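Local coordinates for protein glucosidase (Croceicoccus marinus, PDB 5Z3K) that probably hydrolyses O-glycosidic bonds as a beta-glucosidase of glycoside hydrolase family 39, at residues I379-T385 and R412-R417; K8-A13 and L347-G352; V149-E153 and L190-C196; L23-I29 and A299-D305. Numbering follows the deposited sequence.

From the N terminus, the chain first lays down strand 6-13 of the beta-sheet domain, then enters the eight-stranded barrel at strand 25-27. Contact 3 closes a short loop inside that barrel, pairing neighbouring strands 151-154 and 191-197 across one helix. It is nested within contact 4, where the last strand, 298-301, returns to the first and shuts the barrel; the two centres lie about 16 Å apart. Contact 2 encloses both: after helix 329-341 the chain comes back as strand 345-350 and pairs with strand 6-13, so the sheet domain holds both ends of the barrel's sequence. Contact 1 follows in series, joining two later loops of the sheet domain beside a barrel loop.

Contact 1 of 4, residues I379-T385 and R412-R417; sequences IPDMYLT and RRVDAR
Two irregular loops meet here, 379-385 carrying a 3-10 turn at 381-383 (Tyr383 N to Pro380 O 2.9 Å, Leu384 N to Asp381 O 2.8 Å) and 412-417 a type I beta turn from Arg413 to Ala416 (Ala416 N to Arg413 O 3.0 Å). The CA atoms of Leu384 and Val414 come within 4.7 Å. Van der Waals packing centres on Leu384 (m, t), with CD2 3.4 Å from Arg413 O and CD1 over one face of the Arg417 guanidinium; the apolar pair is Ile379 CD1 with Ala416 CB at 3.9 Å. Among polar links, extended Arg412 donates NH1 to Thr385 O at 2.9 Å and sets a guanidinium face over Tyr383 CD1, while its NH2 bonds Asn232 O. Asp381 pairs with Arg417 in a salt bridge modelled too tightly for its length to be trusted. One water links Ile379 N and Ala416 O, 2.9 Å from each. With Arg413 also salt-bridged to Asp235, this is a loop-loop junction between the beta-sheet domain and a TIM-barrel loop.

Contact 2 of 4, residues K8-A13 and L347-G352; sequences KLSVNA and LAITGG
Strand 8-13 and strand 347-350 run antiparallel in the mixed sheet, their axes 4.7 Å apart at 163°. Ser10 and Thr350 form the hydrogen-bonded pair (Ser10 N to Thr350 O 3.1 Å, Thr350 N to Ser10 O 2.9 Å); Val11 and Ile349 follow as the non-hydrogen-bonded pair, CA atoms 4.5 Å apart. Beyond them, Asn12 N to Ala348 O is weak at 3.3 Å.

On the face of Val11 and Ile349, both with chi1 t, Val11 CG2 packs on Ile349 CG1 at 3.6 Å. Leu9 (m, t) fills the hollow beside Gly351, its CD2 3.6 Å from Gly351 C and from Gly352 N. Gly351 has phi/psi 120/-8, and a CB there would clash with Lys8 O. At the other end Leu347 (m, t) lays CD1 3.9 Å from Ala13 CA. Ile374, Ile372 and Ile370 of strand 369-376 cover this apolar side.

The face of Ser10 and Thr350 is wetter: one water joins Ser10 OG (2.9 Å) to Thr350 O (3.1 Å), another Ser10 O (3.2 Å) to Thr350 OG1 (3.0 Å). A third bridges Asn12 O (2.6 Å) and Ala348 N (2.8 Å) where the strands spread. The chemistry is two-sided, a greasy inner face and a hydrated outer one.

Contact 3 of 4, residues V149-E153 and L190-C196; sequences VSHWE and LKVGGPC
His151 (chi1 m) lays one face of its imidazole against Lys191, whose CB sits 3.9 Å from the ring centroid, 21° off the normal, in a CH-pi contact. The ring's ND1 is held by Ser150 OG at 2.7 Å. Beneath lies a parallel strand pair, 151-153 with 191-196, the axes 4.7 Å apart and crossing at -25°. In register are His151 with Lys191, Trp152 with Val192 and Glu153 with Gly193. The ladder runs from Lys191 N to Ser150 O (3.1 Å), Trp152 N to Lys191 O (2.8 Å) and Gly193 N to Trp152 O (3.0 Å).

Trp152 (m, chi2 84°) points to the other face with Val192. Its ring edge meets Leu190, NE1 lying 4.0 Å from CD2, and Val134 and Val183 of the flanking helices 123-138 and 169-186 complete this apolar layer. Helix 169-186 is the connection of the beta-alpha-beta crossover, one unit of the TIM barrel.

Glu153 stands on the His151 face, which looks into the barrel, with chi1 and chi2 both t. Gly193 opposite and Gly194 beyond present no side chains; after them a cis peptide leads to Pro195, and Cys196 turns its CB to within 3.5 Å of Glu153 OE1. The carboxylate is salt-bridged to Arg55 and hydrogen-bonded to Thr108, Ser225 and Ser263. The chemistry therefore divides by face: hydrocarbon toward the helices, and a buried acid inside the barrel with its charge balanced by Arg55.

Contact 4 of 4, residues L23-I29 and A299-D305; sequences LHGTSGI and AIFFRAD
This is the seam of the TIM barrel, where the first strand, 25-27, pairs in parallel with the last, 298-301. The axes of 25-27 and 299-301 approach to 3.9 Å and cross at -45°, with Gly25 opposite Ile300 and Thr26 opposite Phe301, each pair 4.4 Å between CA atoms. Gly25 permits this closeness: a CB would clash with Ala299 O, and its CA lies only 3.0 Å from that oxygen.

Phe301 N donates to Gly25 O at 2.9 Å. Phe301 O then takes two bonds, from Thr26 OG1 (2.8 Å, chi1 t) and from Ser27 N (3.2 Å). A cis peptide joins Phe302 to Arg303, and after it Ala304 N still donates to Ser27 O at 3.0 Å.

On the side of Gly25 and Ile300, Ile300 CG2 lies 3.4 Å from Thr26 C and 3.9 Å from Ser27 CB; Ser27 OG is hydrogen-bonded to Asp58. Toward the outside, Phe334 of helix 329-341 covers Thr26 and Ala304. Gly28, at phi/psi 122/177, lets the carboxylate of Asp305 come close. That group is gripped by Arg303, NE to Asp305 OD1 2.8 Å and NH2 to OD2 2.9 Å, while Asp305 OD2 also accepts Ile29 N at 2.8 Å.

Contact 1 of 4, residues I379-T385 and R412-R417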
loop_
_atom_site.group_PDB
_atom_site.type_symbol
_atom_site.label_atom_id
_atom_site.label_comp_id
_atom_site.label_asym_id
_atom_site.label_seq_id
_atom_site.Cartn_x
_atom_site.Cartn_y
_atom_site.Cartn_z
ATOM N N ILE A 379 8.794 -16.636 10.038
ATOM C CA ILE A 379 8.523 -15.895 11.274
ATOM C C ILE A 379 9.608 -16.235 12.290
ATOM O O ILE A 379 9.878 -17.429 12.520
ATOM C CB ILE A 379 7.134 -16.252 11.831
ATOM C CG1 ILE A 379 6.018 -15.799 10.882
ATOM C CG2 ILE A 379 6.943 -15.639 13.209
ATOM C CD1 ILE A 379 4.681 -16.478 11.166
ATOM N N PRO A 380 10.270 -15.258 12.904
ATOM C CA PRO A 380 11.297 -15.593 13.901
ATOM C C PRO A 380 10.695 -16.300 15.110
ATOM O O PRO A 380 9.547 -16.057 15.499
ATOM C CB PRO A 380 11.888 -14.227 14.276
ATOM C CG PRO A 380 11.592 -13.351 13.075
ATOM C CD PRO A 380 10.255 -13.820 12.577
ATOM N N ASP A 381 11.503 -17.181 15.717
ATOM C CA ASP A 381 11.029 -18.013 16.824
ATOM C C ASP A 381 10.366 -17.195 17.921
ATOM O O ASP A 381 9.318 -17.586 18.448
ATOM C CB ASP A 381 12.184 -18.817 17.425
ATOM C CG ASP A 381 12.840 -19.724 16.426
ATOM O OD1 ASP A 381 12.114 -20.402 15.673
ATOM O OD2 ASP A 381 14.087 -19.750 16.384
HETATM N N MSE A 382 10.950 -16.059 18.287
HETATM C CA MSE A 382 10.417 -15.338 19.429
HETATM C C MSE A 382 9.011 -14.824 19.147
HETATM O O MSE A 382 8.258 -14.551 20.075
HETATM C CB MSE A 382 11.333 -14.193 19.836
HETATM C CG MSE A 382 11.551 -13.177 18.764
HETATM SE SE MSE A 382 12.367 -11.564 19.502
HETATM C CE MSE A 382 13.094 -10.895 17.844
ATOM N N TYR A 383 8.636 -14.730 17.872
ATOM C CA TYR A 383 7.281 -14.313 17.531
ATOM C C TYR A 383 6.317 -15.485 17.380
ATOM O O TYR A 383 5.139 -15.264 17.073
ATOM C CB TYR A 383 7.297 -13.453 16.259
ATOM C CG TYR A 383 7.936 -12.099 16.492
ATOM C CD1 TYR A 383 7.237 -11.065 17.115
ATOM C CD2 TYR A 383 9.251 -11.864 16.113
ATOM C CE1 TYR A 383 7.841 -9.827 17.341
ATOM C CE2 TYR A 383 9.852 -10.648 16.336
ATOM C CZ TYR A 383 9.154 -9.632 16.943
ATOM O OH TYR A 383 9.795 -8.428 17.139
ATOM N N LEU A 384 6.770 -16.714 17.627
ATOM C CA LEU A 384 5.888 -17.878 17.627
ATOM C C LEU A 384 5.448 -18.283 19.032
ATOM O O LEU A 384 4.776 -19.305 19.193
ATOM C CB LEU A 384 6.567 -19.048 16.918
ATOM C CG LEU A 384 6.758 -18.775 15.418
ATOM C CD1 LEU A 384 7.772 -19.720 14.786
ATOM C CD2 LEU A 384 5.424 -18.837 14.681
ATOM N N THR A 385 5.800 -17.496 20.043
ATOM C CA THR A 385 5.320 -17.695 21.403
ATOM C C THR A 385 4.013 -16.935 21.592
ATOM O O THR A 385 3.924 -15.754 21.248
ATOM C CB THR A 385 6.365 -17.203 22.403
ATOM O OG1 THR A 385 7.612 -17.860 22.146
ATOM C CG2 THR A 385 5.922 -17.484 23.827
ATOM N N ARG A 412 -1.293 -14.640 18.095
ATOM C CA ARG A 412 -0.211 -15.077 17.230
ATOM C C ARG A 412 -0.476 -16.483 16.701
ATOM O O ARG A 412 -1.062 -17.329 17.383
ATOM C CB ARG A 412 1.106 -15.041 17.983
ATOM C CG ARG A 412 1.599 -13.647 18.246
ATOM C CD ARG A 412 2.853 -13.710 19.043
ATOM N NE ARG A 412 3.467 -12.401 19.143
ATOM C CZ ARG A 412 4.456 -12.117 19.976
ATOM N NH1 ARG A 412 4.938 -13.067 20.776
ATOM N NH2 ARG A 412 4.956 -10.891 20.006
ATOM N N ARG A 413 -0.046 -16.720 15.458
ATOM C CA ARG A 413 -0.188 -18.023 14.799
ATOM C C ARG A 413 0.961 -18.914 15.256
ATOM O O ARG A 413 1.986 -19.062 14.582
ATOM C CB ARG A 413 -0.193 -17.860 13.283
ATOM C CG ARG A 413 -1.369 -17.086 12.737
ATOM C CD ARG A 413 -1.535 -17.352 11.248
ATOM N NE ARG A 413 -0.331 -16.981 10.506
ATOM C CZ ARG A 413 0.108 -17.618 9.428
ATOM N NH1 ARG A 413 -0.561 -18.664 8.949
ATOM N NH2 ARG A 413 1.208 -17.194 8.820
ATOM N N VAL A 414 0.785 -19.522 16.433
ATOM C CA VAL A 414 1.900 -20.215 17.071
ATOM C C VAL A 414 2.334 -21.443 16.286
ATOM O O VAL A 414 3.457 -21.926 16.472
ATOM C CB VAL A 414 1.545 -20.611 18.517
ATOM C CG1 VAL A 414 1.300 -19.370 19.372
ATOM C CG2 VAL A 414 0.346 -21.530 18.530
ATOM N N ASP A 415 1.482 -21.961 15.406
ATOM C CA ASP A 415 1.805 -23.136 14.602
ATOM C C ASP A 415 2.371 -22.783 13.229
ATOM O O ASP A 415 2.579 -23.680 12.399
ATOM C CB ASP A 415 0.564 -24.018 14.444
ATOM C CG ASP A 415 0.054 -24.546 15.777
ATOM O OD1 ASP A 415 0.897 -24.932 16.618
ATOM O OD2 ASP A 415 -1.177 -24.563 15.988
ATOM N N ALA A 416 2.659 -21.506 12.976
ATOM C CA ALA A 416 3.063 -21.058 11.649
ATOM C C ALA A 416 4.575 -21.029 11.455
ATOM O O ALA A 416 5.068 -20.223 10.657
ATOM C CB ALA A 416 2.474 -19.676 11.361
ATOM N N ARG A 417 5.326 -21.884 12.155
ATOM C CA ARG A 417 6.765 -21.973 11.933
ATOM C C ARG A 417 7.047 -22.343 10.479
ATOM O O ARG A 417 6.307 -23.114 9.869
ATOM C CB ARG A 417 7.382 -23.011 12.877
ATOM C CG ARG A 417 8.869 -23.285 12.640
ATOM C CD ARG A 417 9.453 -24.208 13.711
ATOM N NE ARG A 417 9.144 -23.724 15.057
ATOM C CZ ARG A 417 9.845 -22.790 15.691
ATOM N NH1 ARG A 417 10.902 -22.245 15.106
ATOM N NH2 ARG A 417 9.492 -22.403 16.911
HETATM O O HOH W 1 7.048 -18.810 9.121
#

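Contact 2 of 4, residues K8-A13 and L347-G352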
loop_
_atom_site.group_PDB
_atom_site.type_symbol
_atom_site.label_atom_id
_atom_site.label_comp_id
_atom_site.label_asym_id
_atom_site.label_seq_id
_atom_site.Cartn_x
_atom_site.Cartn_y
_atom_site.Cartn_z
ATOM N N LYS A 8 7.834 -28.260 -3.743
ATOM C CA LYS A 8 7.412 -28.735 -5.056
ATOM C C LYS A 8 6.227 -27.908 -5.538
ATOM O O LYS A 8 5.135 -27.990 -4.965
ATOM C CB LYS A 8 7.064 -30.226 -4.994
ATOM C CG LYS A 8 8.313 -31.101 -4.928
ATOM C CD LYS A 8 7.982 -32.492 -4.438
ATOM C CE LYS A 8 9.222 -33.375 -4.360
ATOM N NZ LYS A 8 8.865 -34.740 -3.866
ATOM N N LEU A 9 6.431 -27.136 -6.607
ATOM C CA LEU A 9 5.430 -26.211 -7.114
ATOM C C LEU A 9 5.021 -26.604 -8.521
ATOM O O LEU A 9 5.844 -27.079 -9.307
ATOM C CB LEU A 9 5.948 -24.768 -7.126
ATOM C CG LEU A 9 6.359 -24.219 -5.765
ATOM C CD1 LEU A 9 7.166 -22.934 -5.912
ATOM C CD2 LEU A 9 5.096 -23.994 -4.951
ATOM N N SER A 10 3.746 -26.405 -8.839
ATOM C CA SER A 10 3.274 -26.629 -10.193
ATOM C C SER A 10 2.325 -25.513 -10.592
ATOM O O SER A 10 1.493 -25.078 -9.791
ATOM C CB SER A 10 2.572 -27.989 -10.328
ATOM O OG SER A 10 1.675 -28.184 -9.260
ATOM N N VAL A 11 2.448 -25.077 -11.845
ATOM C CA VAL A 11 1.646 -24.006 -12.423
ATOM C C VAL A 11 1.049 -24.497 -13.732
ATOM O O VAL A 11 1.746 -25.116 -14.542
ATOM C CB VAL A 11 2.497 -22.746 -12.672
ATOM C CG1 VAL A 11 1.767 -21.766 -13.601
ATOM C CG2 VAL A 11 2.864 -22.090 -11.355
ATOM N N ASN A 12 -0.240 -24.242 -13.932
ATOM C CA ASN A 12 -0.878 -24.416 -15.234
ATOM C C ASN A 12 -0.935 -23.042 -15.889
ATOM O O ASN A 12 -1.738 -22.194 -15.489
ATOM C CB ASN A 12 -2.279 -25.020 -15.109
ATOM C CG ASN A 12 -2.864 -25.424 -16.463
ATOM O OD1 ASN A 12 -2.575 -24.800 -17.486
ATOM N ND2 ASN A 12 -3.697 -26.469 -16.471
ATOM N N ALA A 13 -0.099 -22.831 -16.902
ATOM C CA ALA A 13 0.031 -21.533 -17.552
ATOM C C ALA A 13 -0.980 -21.309 -18.672
ATOM O O ALA A 13 -0.976 -20.240 -19.284
ATOM C CB ALA A 13 1.453 -21.365 -18.100
ATOM N N LEU A 347 -2.937 -17.235 -12.520
ATOM C CA LEU A 347 -2.743 -18.632 -12.874
ATOM C C LEU A 347 -2.706 -19.471 -11.610
ATOM O O LEU A 347 -2.327 -18.984 -10.546
ATOM C CB LEU A 347 -1.432 -18.817 -13.657
ATOM C CG LEU A 347 -1.385 -18.123 -15.018
ATOM C CD1 LEU A 347 0.023 -18.198 -15.626
ATOM C CD2 LEU A 347 -2.428 -18.695 -15.972
ATOM N N ALA A 348 -3.095 -20.741 -11.732
ATOM C CA ALA A 348 -3.061 -21.641 -10.585
ATOM C C ALA A 348 -1.630 -22.051 -10.272
ATOM O O ALA A 348 -0.926 -22.566 -11.146
ATOM C CB ALA A 348 -3.899 -22.891 -10.861
ATOM N N ILE A 349 -1.198 -21.842 -9.025
ATOM C CA ILE A 349 0.052 -22.410 -8.524
ATOM C C ILE A 349 -0.260 -23.207 -7.262
ATOM O O ILE A 349 -0.952 -22.724 -6.352
ATOM C CB ILE A 349 1.146 -21.349 -8.266
ATOM C CG1 ILE A 349 2.440 -22.020 -7.776
ATOM C CG2 ILE A 349 0.669 -20.258 -7.293
ATOM C CD1 ILE A 349 3.695 -21.157 -7.967
ATOM N N THR A 350 0.213 -24.446 -7.234
ATOM C CA THR A 350 -0.081 -25.386 -6.167
ATOM C C THR A 350 1.211 -25.808 -5.487
ATOM O O THR A 350 2.218 -26.079 -6.151
ATOM C CB THR A 350 -0.820 -26.601 -6.742
ATOM O OG1 THR A 350 -2.128 -26.186 -7.165
ATOM C CG2 THR A 350 -0.933 -27.729 -5.714
ATOM N N GLY A 351 1.191 -25.859 -4.159
ATOM C CA GLY A 351 2.330 -26.346 -3.411
ATOM C C GLY A 351 2.918 -25.350 -2.445
ATOM O O GLY A 351 3.787 -25.731 -1.650
ATOM N N GLY A 352 2.489 -24.090 -2.461
ATOM C CA GLY A 352 2.918 -23.152 -1.449
ATOM C C GLY A 352 2.277 -23.507 -0.127
ATOM O O GLY A 352 1.502 -24.458 -0.013
HETATM O O HOH W 2 5.488 -27.848 -2.109
HETATM O O HOH W 3 2.859 -29.027 -6.808
HETATM O O HOH W 4 -1.665 -25.692 -10.082
HETATM O O HOH W 5 -3.970 -21.916 -14.126
#

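Contact 3 of 4, residues V149-E153 and L190-C196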
loop_
_atom_site.group_PDB
_atom_site.type_symbol
_atom_site.label_atom_id
_atom_site.label_comp_id
_atom_site.label_asym_id
_atom_site.label_seq_id
_atom_site.Cartn_x
_atom_site.Cartn_y
_atom_site.Cartn_z
ATOM N N VAL A 149 -7.279 12.380 -9.885
ATOM C CA VAL A 149 -7.394 11.820 -8.540
ATOM C C VAL A 149 -8.732 11.109 -8.438
ATOM O O VAL A 149 -9.786 11.761 -8.401
ATOM C CB VAL A 149 -7.268 12.904 -7.456
ATOM C CG1 VAL A 149 -7.398 12.294 -6.075
ATOM C CG2 VAL A 149 -5.947 13.612 -7.598
ATOM N N SER A 150 -8.696 9.776 -8.346
ATOM C CA SER A 150 -9.915 8.982 -8.305
ATOM C C SER A 150 -10.432 8.738 -6.894
ATOM O O SER A 150 -11.622 8.449 -6.727
ATOM C CB SER A 150 -9.681 7.630 -8.986
ATOM O OG SER A 150 -8.710 6.882 -8.273
ATOM N N HIS A 151 -9.574 8.842 -5.887
ATOM C CA HIS A 151 -9.911 8.492 -4.519
ATOM C C HIS A 151 -9.530 9.637 -3.596
ATOM O O HIS A 151 -8.416 10.163 -3.684
ATOM C CB HIS A 151 -9.182 7.216 -4.103
ATOM C CG HIS A 151 -9.770 5.969 -4.679
ATOM N ND1 HIS A 151 -9.719 5.679 -6.027
ATOM C CD2 HIS A 151 -10.429 4.939 -4.096
ATOM C CE1 HIS A 151 -10.319 4.522 -6.247
ATOM N NE2 HIS A 151 -10.756 4.051 -5.092
ATOM N N TRP A 152 -10.448 10.013 -2.708
ATOM C CA TRP A 152 -10.245 11.110 -1.772
ATOM C C TRP A 152 -10.459 10.588 -0.359
ATOM O O TRP A 152 -11.558 10.127 -0.014
ATOM C CB TRP A 152 -11.178 12.282 -2.104
ATOM C CG TRP A 152 -10.837 12.901 -3.429
ATOM C CD1 TRP A 152 -11.247 12.482 -4.663
ATOM C CD2 TRP A 152 -9.974 14.020 -3.657
ATOM N NE1 TRP A 152 -10.713 13.290 -5.643
ATOM C CE2 TRP A 152 -9.927 14.239 -5.048
ATOM C CE3 TRP A 152 -9.246 14.868 -2.816
ATOM C CZ2 TRP A 152 -9.184 15.272 -5.620
ATOM C CZ3 TRP A 152 -8.505 15.896 -3.390
ATOM C CH2 TRP A 152 -8.480 16.083 -4.779
ATOM N N GLU A 153 -9.403 10.638 0.445
ATOM C CA GLU A 153 -9.424 10.123 1.803
ATOM C C GLU A 153 -9.454 11.281 2.784
ATOM O O GLU A 153 -8.640 12.209 2.688
ATOM C CB GLU A 153 -8.199 9.243 2.086
ATOM C CG GLU A 153 -8.173 8.629 3.506
ATOM C CD GLU A 153 -6.923 7.799 3.759
ATOM O OE1 GLU A 153 -7.000 6.778 4.486
ATOM O OE2 GLU A 153 -5.858 8.169 3.216
ATOM N N LEU A 190 -16.353 10.052 -8.185
ATOM C CA LEU A 190 -15.195 10.010 -7.308
ATOM C C LEU A 190 -15.496 9.179 -6.068
ATOM O O LEU A 190 -16.621 9.151 -5.564
ATOM C CB LEU A 190 -14.782 11.422 -6.905
ATOM C CG LEU A 190 -14.363 12.342 -8.051
ATOM C CD1 LEU A 190 -14.310 13.778 -7.561
ATOM C CD2 LEU A 190 -13.016 11.912 -8.649
ATOM N N LYS A 191 -14.478 8.488 -5.577
ATOM C CA LYS A 191 -14.606 7.693 -4.365
ATOM C C LYS A 191 -14.109 8.515 -3.187
ATOM O O LYS A 191 -13.041 9.135 -3.265
ATOM C CB LYS A 191 -13.818 6.388 -4.476
ATOM C CG LYS A 191 -14.205 5.522 -5.668
ATOM C CD LYS A 191 -15.705 5.296 -5.736
ATOM C CE LYS A 191 -16.066 4.408 -6.921
ATOM N NZ LYS A 191 -17.488 4.572 -7.330
ATOM N N VAL A 192 -14.896 8.543 -2.110
ATOM C CA VAL A 192 -14.514 9.235 -0.889
ATOM C C VAL A 192 -14.623 8.249 0.263
ATOM O O VAL A 192 -15.488 7.366 0.272
ATOM C CB VAL A 192 -15.378 10.507 -0.646
ATOM C CG1 VAL A 192 -16.839 10.145 -0.292
ATOM C CG2 VAL A 192 -14.736 11.419 0.419
ATOM N N GLY A 193 -13.720 8.382 1.225
ATOM C CA GLY A 193 -13.725 7.479 2.356
ATOM C C GLY A 193 -12.763 7.938 3.432
ATOM O O GLY A 193 -12.209 9.034 3.374
ATOM N N GLY A 194 -12.588 7.078 4.427
ATOM C CA GLY A 194 -11.831 7.405 5.615
ATOM C C GLY A 194 -12.087 6.326 6.641
ATOM O O GLY A 194 -12.676 5.294 6.321
ATOM N N PRO A 195 -11.680 6.540 7.897
ATOM C CA PRO A 195 -10.982 7.696 8.459
ATOM C C PRO A 195 -9.514 7.408 8.691
ATOM O O PRO A 195 -8.855 8.173 9.384
ATOM C CB PRO A 195 -11.687 7.884 9.796
ATOM C CG PRO A 195 -11.880 6.445 10.238
ATOM C CD PRO A 195 -12.159 5.649 8.971
ATOM N N CYS A 196 -9.026 6.292 8.143
ATOM C CA CYS A 196 -7.668 5.807 8.371
ATOM C C CYS A 196 -7.487 5.407 9.830
ATOM O O CYS A 196 -6.662 5.977 10.550
ATOM C CB CYS A 196 -6.611 6.836 7.949
ATOM S SG CYS A 196 -4.925 6.141 7.950
#

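Contact 4 of 4, residues L23-I29 and A299-D305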
loop_
_atom_site.group_PDB
_atom_site.type_symbol
_atom_site.label_atom_id
_atom_site.label_comp_id
_atom_site.label_asym_id
_atom_site.label_seq_id
_atom_site.Cartn_x
_atom_site.Cartn_y
_atom_site.Cartn_z
ATOM N N LEU A 23 -3.164 -4.625 -6.313
ATOM C CA LEU A 23 -3.053 -4.099 -4.962
ATOM C C LEU A 23 -1.730 -3.378 -4.704
ATOM O O LEU A 23 -1.434 -3.039 -3.548
ATOM C CB LEU A 23 -3.232 -5.224 -3.939
ATOM C CG LEU A 23 -4.584 -5.954 -3.936
ATOM C CD1 LEU A 23 -4.715 -6.860 -2.687
ATOM C CD2 LEU A 23 -5.691 -4.949 -3.988
ATOM N N HIS A 24 -0.929 -3.124 -5.746
ATOM C CA HIS A 24 0.406 -2.549 -5.546
ATOM C C HIS A 24 0.344 -1.026 -5.461
ATOM O O HIS A 24 0.866 -0.301 -6.310
ATOM C CB HIS A 24 1.368 -2.963 -6.655
ATOM C CG HIS A 24 2.800 -2.980 -6.216
ATOM N ND1 HIS A 24 3.251 -3.801 -5.208
ATOM C CD2 HIS A 24 3.885 -2.298 -6.658
ATOM C CE1 HIS A 24 4.548 -3.611 -5.031
ATOM N NE2 HIS A 24 4.960 -2.708 -5.905
ATOM N N GLY A 25 -0.291 -0.546 -4.398
ATOM C CA GLY A 25 -0.226 0.864 -4.071
ATOM C C GLY A 25 0.897 1.168 -3.098
ATOM O O GLY A 25 1.422 0.279 -2.433
ATOM N N THR A 26 1.258 2.449 -2.988
ATOM C CA THR A 26 2.314 2.819 -2.053
ATOM C C THR A 26 2.191 4.293 -1.717
ATOM O O THR A 26 1.405 5.029 -2.314
ATOM C CB THR A 26 3.711 2.526 -2.616
ATOM O OG1 THR A 26 4.662 2.542 -1.547
ATOM C CG2 THR A 26 4.112 3.593 -3.636
ATOM N N SER A 27 2.985 4.712 -0.748
ATOM C CA SER A 27 3.069 6.109 -0.377
ATOM C C SER A 27 4.536 6.509 -0.385
ATOM O O SER A 27 5.428 5.667 -0.517
ATOM C CB SER A 27 2.439 6.366 0.996
ATOM O OG SER A 27 3.300 5.925 2.021
ATOM N N GLY A 28 4.773 7.805 -0.248
ATOM C CA GLY A 28 6.111 8.363 -0.271
ATOM C C GLY A 28 6.276 9.397 -1.368
ATOM O O GLY A 28 5.380 9.644 -2.174
ATOM N N ILE A 29 7.468 9.991 -1.391
ATOM C CA ILE A 29 7.856 11.058 -2.307
ATOM C C ILE A 29 8.784 10.452 -3.359
ATOM O O ILE A 29 9.915 10.059 -3.032
ATOM C CB ILE A 29 8.534 12.217 -1.559
ATOM C CG1 ILE A 29 7.549 12.850 -0.558
ATOM C CG2 ILE A 29 9.075 13.241 -2.549
ATOM C CD1 ILE A 29 8.196 13.799 0.472
ATOM N N ALA A 299 -4.518 -1.415 -1.420
ATOM C CA ALA A 299 -3.459 -1.468 -0.427
ATOM C C ALA A 299 -2.379 -0.452 -0.748
ATOM O O ALA A 299 -2.061 -0.233 -1.922
ATOM C CB ALA A 299 -2.840 -2.871 -0.358
ATOM N N ILE A 300 -1.809 0.129 0.315
ATOM C CA ILE A 300 -0.798 1.189 0.244
ATOM C C ILE A 300 0.382 0.729 1.094
ATOM O O ILE A 300 0.332 0.804 2.329
ATOM C CB ILE A 300 -1.324 2.543 0.748
ATOM C CG1 ILE A 300 -2.616 2.962 0.042
ATOM C CG2 ILE A 300 -0.267 3.624 0.575
ATOM C CD1 ILE A 300 -2.428 3.361 -1.430
ATOM N N PHE A 301 1.445 0.259 0.446
ATOM C CA PHE A 301 2.658 -0.114 1.160
ATOM C C PHE A 301 3.377 1.119 1.688
ATOM O O PHE A 301 3.552 2.102 0.969
ATOM C CB PHE A 301 3.606 -0.879 0.244
ATOM C CG PHE A 301 4.944 -1.147 0.875
ATOM C CD1 PHE A 301 5.107 -2.238 1.729
ATOM C CD2 PHE A 301 6.027 -0.304 0.641
ATOM C CE1 PHE A 301 6.334 -2.507 2.317
ATOM C CE2 PHE A 301 7.259 -0.542 1.228
ATOM C CZ PHE A 301 7.419 -1.647 2.072
ATOM N N PHE A 302 3.855 1.033 2.930
ATOM C CA PHE A 302 4.481 2.150 3.635
ATOM C C PHE A 302 5.945 1.812 3.910
ATOM O O PHE A 302 6.221 0.865 4.651
ATOM C CB PHE A 302 3.738 2.408 4.948
ATOM C CG PHE A 302 4.296 3.549 5.762
ATOM C CD1 PHE A 302 4.053 4.862 5.389
ATOM C CD2 PHE A 302 5.057 3.309 6.895
ATOM C CE1 PHE A 302 4.558 5.923 6.133
ATOM C CE2 PHE A 302 5.568 4.367 7.649
ATOM C CZ PHE A 302 5.311 5.676 7.262
ATOM N N ARG A 303 6.892 2.555 3.317
ATOM C CA ARG A 303 6.715 3.566 2.271
ATOM C C ARG A 303 7.844 3.370 1.255
ATOM O O ARG A 303 8.976 3.050 1.648
ATOM C CB ARG A 303 6.753 4.989 2.853
ATOM C CG ARG A 303 7.934 5.261 3.800
ATOM C CD ARG A 303 7.776 6.591 4.575
ATOM N NE ARG A 303 8.100 7.735 3.721
ATOM C CZ ARG A 303 7.973 9.014 4.074
ATOM N NH1 ARG A 303 7.511 9.355 5.276
ATOM N NH2 ARG A 303 8.295 9.960 3.207
ATOM N N ALA A 304 7.550 3.548 -0.039
ATOM C CA ALA A 304 8.514 3.271 -1.111
ATOM C C ALA A 304 9.365 4.504 -1.446
ATOM O O ALA A 304 9.407 4.992 -2.581
ATOM C CB ALA A 304 7.790 2.756 -2.355
ATOM N N ASP A 305 10.076 5.007 -0.441
ATOM C CA ASP A 305 11.044 6.072 -0.690
ATOM C C ASP A 305 12.169 5.931 0.327
ATOM O O ASP A 305 12.301 4.892 0.981
ATOM C CB ASP A 305 10.374 7.461 -0.705
ATOM C CG ASP A 305 9.781 7.891 0.650
ATOM O OD1 ASP A 305 10.009 7.234 1.696
ATOM O OD2 ASP A 305 9.071 8.930 0.655
#